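Local coordinates for histidine triad (HIT) protein (Clostridium difficile, PDB 4EGU), which binds guanosine monophosphate and a zinc ion and, as a histidine triad family member, probably acts as a nucleotide hydrolase or transferase through a histidine nucleophile, at the interface of chains A and B. Numbering follows the deposited sequence. Chains: chain A/B, histidine triad (HIT) protein.

Contact 1: the interface of chains A and B. Residues chain A 87-89, 115; chain B 85-87, 114.
Strand 84-90 of chain A runs antiparallel to strand 84-90 of chain B, and the 3-10 helix 114-116 of chain A meets the loop at B:Tyr114. A:Ile87 pairs with its own copy, B:Ile87. The backbones of A:Asn88 and B:Val86 exchange two hydrogen bonds, with A:Asn88 O accepting from B:Val86 N at 2.8 Å. B:Arg85 lies alongside A:Asn89, and its NE donates to the amide oxygen OD1 of A:Asn89 at 2.8 Å. This bond is bent, 133° at the hydrogen, and NE sits above the carbonyl plane. B:Arg85 bends about its CG-CD bond (chi3 -66°), which directs NH1 to the A:Glu115 carboxylate. NH1 forms a salt bridge to OE1 of A:Glu115 at 2.8 Å, on the anti lone pair. The syn lone pair of OE1 takes the phenol OH of B:Tyr114 at 2.5 Å. Two donors thus grip one oxygen and should hold the carboxylate in place, 77° from the tyrosine ring plane. Water 1 joins the other oxygen, OE2, to the same OH. CD1 of B:Ile87 packs against the carboxylate carbon CD of A:Glu115 at 3.7 Å. CG2 of A:Ile87 rests beside CG of B:Arg85. The guanidinium and carboxylate probably stabilise each other's charge. The site lies where the two copies of strand 84-90 pair edge to edge and join the sheets of both HIT-fold subunits; its centre is about 9 Å from A:His102, the predicted nucleophile.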
loop_
_atom_site.group_PDB
_atom_site.type_symbol
_atom_site.label_atom_id
_atom_site.label_comp_id
_atom_site.label_asym_id
_atom_site.label_seq_id
_atom_site.Cartn_x
_atom_site.Cartn_y
_atom_site.Cartn_z
ATOM N N ILE A 87 -4.273 0.101 -0.709
ATOM C CA ILE A 87 -4.380 -0.580 0.574
ATOM C C ILE A 87 -3.959 -2.046 0.432
ATOM O O ILE A 87 -4.417 -2.761 -0.466
ATOM C CB ILE A 87 -5.809 -0.520 1.144
ATOM C CG1 ILE A 87 -6.347 0.915 1.170
ATOM C CG2 ILE A 87 -5.813 -1.134 2.555
ATOM C CD1 ILE A 87 -7.285 1.202 0.031
ATOM N N ASN A 88 -3.122 -2.494 1.370
ATOM C CA ASN A 88 -2.883 -3.915 1.585
ATOM C C ASN A 88 -3.306 -4.270 3.006
ATOM O O ASN A 88 -2.905 -3.602 3.962
ATOM C CB ASN A 88 -1.410 -4.304 1.385
ATOM C CG ASN A 88 -1.199 -5.789 1.610
ATOM O OD1 ASN A 88 -0.816 -6.218 2.698
ATOM N ND2 ASN A 88 -1.475 -6.580 0.604
ATOM N N ASN A 89 -4.092 -5.323 3.120
ATOM C CA ASN A 89 -4.525 -5.873 4.393
ATOM C C ASN A 89 -3.766 -7.172 4.647
ATOM O O ASN A 89 -3.844 -8.105 3.855
ATOM C CB ASN A 89 -6.024 -6.175 4.322
ATOM C CG ASN A 89 -6.872 -4.943 4.138
ATOM O OD1 ASN A 89 -6.525 -3.849 4.575
ATOM N ND2 ASN A 89 -7.994 -5.108 3.464
ATOM N N GLU A 115 -10.128 4.852 8.659
ATOM C CA GLU A 115 -9.522 4.431 9.921
ATOM C C GLU A 115 -9.612 5.518 10.982
ATOM O O GLU A 115 -9.460 5.234 12.160
ATOM C CB GLU A 115 -8.082 3.965 9.709
ATOM C CG GLU A 115 -7.973 2.663 8.937
ATOM C CD GLU A 115 -8.112 2.803 7.437
ATOM O OE1 GLU A 115 -8.151 1.730 6.824
ATOM O OE2 GLU A 115 -8.158 3.925 6.880
ATOM N N ARG B 85 -2.264 -3.222 8.466
ATOM C CA ARG B 85 -2.722 -2.628 7.207
ATOM C C ARG B 85 -1.686 -1.636 6.717
ATOM O O ARG B 85 -1.102 -0.895 7.505
ATOM C CB ARG B 85 -4.086 -1.970 7.434
ATOM C CG ARG B 85 -4.701 -1.333 6.189
ATOM C CD ARG B 85 -6.129 -0.884 6.417
ATOM N NE ARG B 85 -6.980 -2.045 6.648
ATOM C CZ ARG B 85 -8.176 -2.026 7.217
ATOM N NH1 ARG B 85 -8.706 -0.885 7.641
ATOM N NH2 ARG B 85 -8.840 -3.180 7.347
ATOM N N VAL B 86 -1.496 -1.607 5.407
ATOM C CA VAL B 86 -0.558 -0.697 4.744
ATOM C C VAL B 86 -1.376 0.198 3.804
ATOM O O VAL B 86 -2.152 -0.309 2.991
ATOM C CB VAL B 86 0.463 -1.506 3.931
ATOM C CG1 VAL B 86 1.385 -0.593 3.161
ATOM C CG2 VAL B 86 1.239 -2.451 4.839
ATOM N N ILE B 87 -1.191 1.509 3.912
ATOM C CA ILE B 87 -1.954 2.476 3.118
ATOM C C ILE B 87 -1.043 3.507 2.491
ATOM O O ILE B 87 -0.184 4.086 3.161
ATOM C CB ILE B 87 -3.015 3.217 3.984
ATOM C CG1 ILE B 87 -3.997 2.218 4.594
ATOM C CG2 ILE B 87 -3.728 4.276 3.162
ATOM C CD1 ILE B 87 -4.928 2.827 5.618
ATOM N N TYR B 114 -13.910 -1.751 5.317
ATOM C CA TYR B 114 -14.679 -0.777 4.539
ATOM C C TYR B 114 -15.957 -1.423 4.011
ATOM O O TYR B 114 -15.925 -2.493 3.402
ATOM C CB TYR B 114 -13.875 -0.183 3.377
ATOM C CG TYR B 114 -12.449 0.219 3.693
ATOM C CD1 TYR B 114 -11.523 0.308 2.677
ATOM C CD2 TYR B 114 -12.026 0.501 4.998
ATOM C CE1 TYR B 114 -10.221 0.657 2.922
ATOM C CE2 TYR B 114 -10.711 0.861 5.256
ATOM C CZ TYR B 114 -9.812 0.928 4.204
ATOM O OH TYR B 114 -8.497 1.271 4.384
HETATM O O HOH W 1 -8.440 3.920 4.052
#

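Contact 2: the interface of chains A and B. Residues chain A 67, 71, 84, 86; chain B 52-53, 88.
A:Val86 N donates to B:Asn88 O at 2.9 Å, and B:Asn88 N returns a bond of 2.9 Å to A:Val86 O. Both are backbone bonds of an antiparallel bridge between the two copies of strand 84-90. Beside the strands, the 3-10 helix 52-54 of chain B packs against helix 61-77 and the strand of chain A. The side chain of A:Asn71 reaches from that helix to the backbone of B:Leu52. Its ND2 donates to B:Leu52 O at 3.1 Å. The bond is nearly straight, 167° at the hydrogen, and the oxygen lies close to the plane of the asparagine amide. Relative to the B:Leu52 carbonyl, ND2 stands above the plane, 45° out of it. The amide is also packed by carbon: CD1 of B:Ile53 touches its CG at 3.5 Å. This contact and the bond together should limit rotation of the amide.

B:Leu52 makes much of the apolar contact. Its CG is anti to the backbone N (chi1 175°), which points the branch at chain A; chi2 then spreads the methyls to different partners. CD1 meets the imidazole carbon CD2 of A:His67 at 3.9 Å. CD2 rests against A:Phe84 and A:Val86 together, touching CE2 of the phenyl ring and the methyl CG2 of the valine. Leucine crosses each of these three side chains at about a right angle. Within chain A, CG2 of A:Val86 lies at the edge of the A:Phe84 ring, in its plane, and so lines the leucine's seat. At the opposite ring edge, CE1 of A:Phe84 lies 4.1 Å from CB of B:Ile53.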
loop_
_atom_site.group_PDB
_atom_site.type_symbol
_atom_site.label_atom_id
_atom_site.label_comp_id
_atom_site.label_asym_id
_atom_site.label_seq_id
_atom_site.Cartn_x
_atom_site.Cartn_y
_atom_site.Cartn_z
ATOM N N HIS A 67 2.897 -1.929 -8.191
ATOM C CA HIS A 67 2.771 -0.471 -8.154
ATOM C C HIS A 67 2.928 0.194 -9.528
ATOM O O HIS A 67 2.252 1.183 -9.794
ATOM C CB HIS A 67 3.697 0.128 -7.114
ATOM C CG HIS A 67 3.156 -0.006 -5.715
ATOM N ND1 HIS A 67 3.123 -1.183 -5.009
ATOM C CD2 HIS A 67 2.556 0.908 -4.912
ATOM C CE1 HIS A 67 2.542 -0.964 -3.829
ATOM N NE2 HIS A 67 2.192 0.300 -3.744
ATOM N N ASN A 71 -0.123 2.493 -11.184
ATOM C CA ASN A 71 0.056 3.789 -11.822
ATOM C C ASN A 71 -0.387 3.750 -13.299
ATOM O O ASN A 71 -0.949 4.730 -13.794
ATOM C CB ASN A 71 1.485 4.287 -11.712
ATOM C CG ASN A 71 1.770 4.958 -10.393
ATOM O OD1 ASN A 71 0.917 5.042 -9.498
ATOM N ND2 ASN A 71 2.982 5.471 -10.274
ATOM N N PHE A 84 -6.051 8.766 -5.552
ATOM C CA PHE A 84 -6.452 7.394 -5.292
ATOM C C PHE A 84 -5.781 6.918 -4.008
ATOM O O PHE A 84 -4.863 7.559 -3.516
ATOM C CB PHE A 84 -6.117 6.466 -6.483
ATOM C CG PHE A 84 -4.669 6.431 -6.887
ATOM C CD1 PHE A 84 -4.143 7.362 -7.768
ATOM C CD2 PHE A 84 -3.840 5.422 -6.422
ATOM C CE1 PHE A 84 -2.829 7.295 -8.176
ATOM C CE2 PHE A 84 -2.518 5.347 -6.826
ATOM C CZ PHE A 84 -2.010 6.284 -7.705
ATOM N N VAL A 86 -4.182 3.290 -2.092
ATOM C CA VAL A 86 -3.698 1.915 -2.240
ATOM C C VAL A 86 -3.677 1.280 -0.843
ATOM O O VAL A 86 -3.127 1.858 0.086
ATOM C CB VAL A 86 -2.299 1.912 -2.842
ATOM C CG1 VAL A 86 -1.724 0.499 -2.918
ATOM C CG2 VAL A 86 -2.289 2.588 -4.206
ATOM N N LEU B 52 2.915 8.844 -4.990
ATOM C CA LEU B 52 3.126 7.615 -5.722
ATOM C C LEU B 52 3.068 7.837 -7.232
ATOM O O LEU B 52 3.861 7.286 -7.982
ATOM C CB LEU B 52 2.058 6.601 -5.278
ATOM C CG LEU B 52 1.988 5.261 -5.984
ATOM C CD1 LEU B 52 3.318 4.537 -5.969
ATOM C CD2 LEU B 52 0.914 4.410 -5.346
ATOM N N ILE B 53 2.109 8.635 -7.689
ATOM C CA ILE B 53 1.885 8.792 -9.108
ATOM C C ILE B 53 3.013 9.574 -9.751
ATOM O O ILE B 53 3.142 9.548 -10.974
ATOM C CB ILE B 53 0.469 9.423 -9.386
ATOM C CG1 ILE B 53 0.005 9.228 -10.832
ATOM C CG2 ILE B 53 0.469 10.908 -9.011
ATOM C CD1 ILE B 53 -0.082 7.801 -11.276
ATOM N N ASN B 88 -1.281 3.786 1.204
ATOM C CA ASN B 88 -0.768 4.979 0.562
ATOM C C ASN B 88 -1.945 5.836 0.084
ATOM O O ASN B 88 -2.831 5.339 -0.606
ATOM C CB ASN B 88 0.155 4.659 -0.614
ATOM C CG ASN B 88 0.677 5.937 -1.237
ATOM O OD1 ASN B 88 0.075 6.485 -2.175
ATOM N ND2 ASN B 88 1.754 6.440 -0.701
#

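Contact 1 and contact 2 lie about 13 Å apart between the centres of their C-alpha atoms. They share strand 84-90 of both chains, so the paired strands run through the two sites. Contact 1 adds a charged and polar cluster in which strand residues meet the C-terminal segment. Contact 2 adds packing of 3-10 helix 52-54 against helix 61-77 and the strand. Two-fold symmetry repeats each site with the chains exchanged. Contact 1 lies nearer the active site and includes the GMP-binding residue A:Asn89. Dimer assembly may therefore help shape the nucleotide pocket, in keeping with the family's usual dimer.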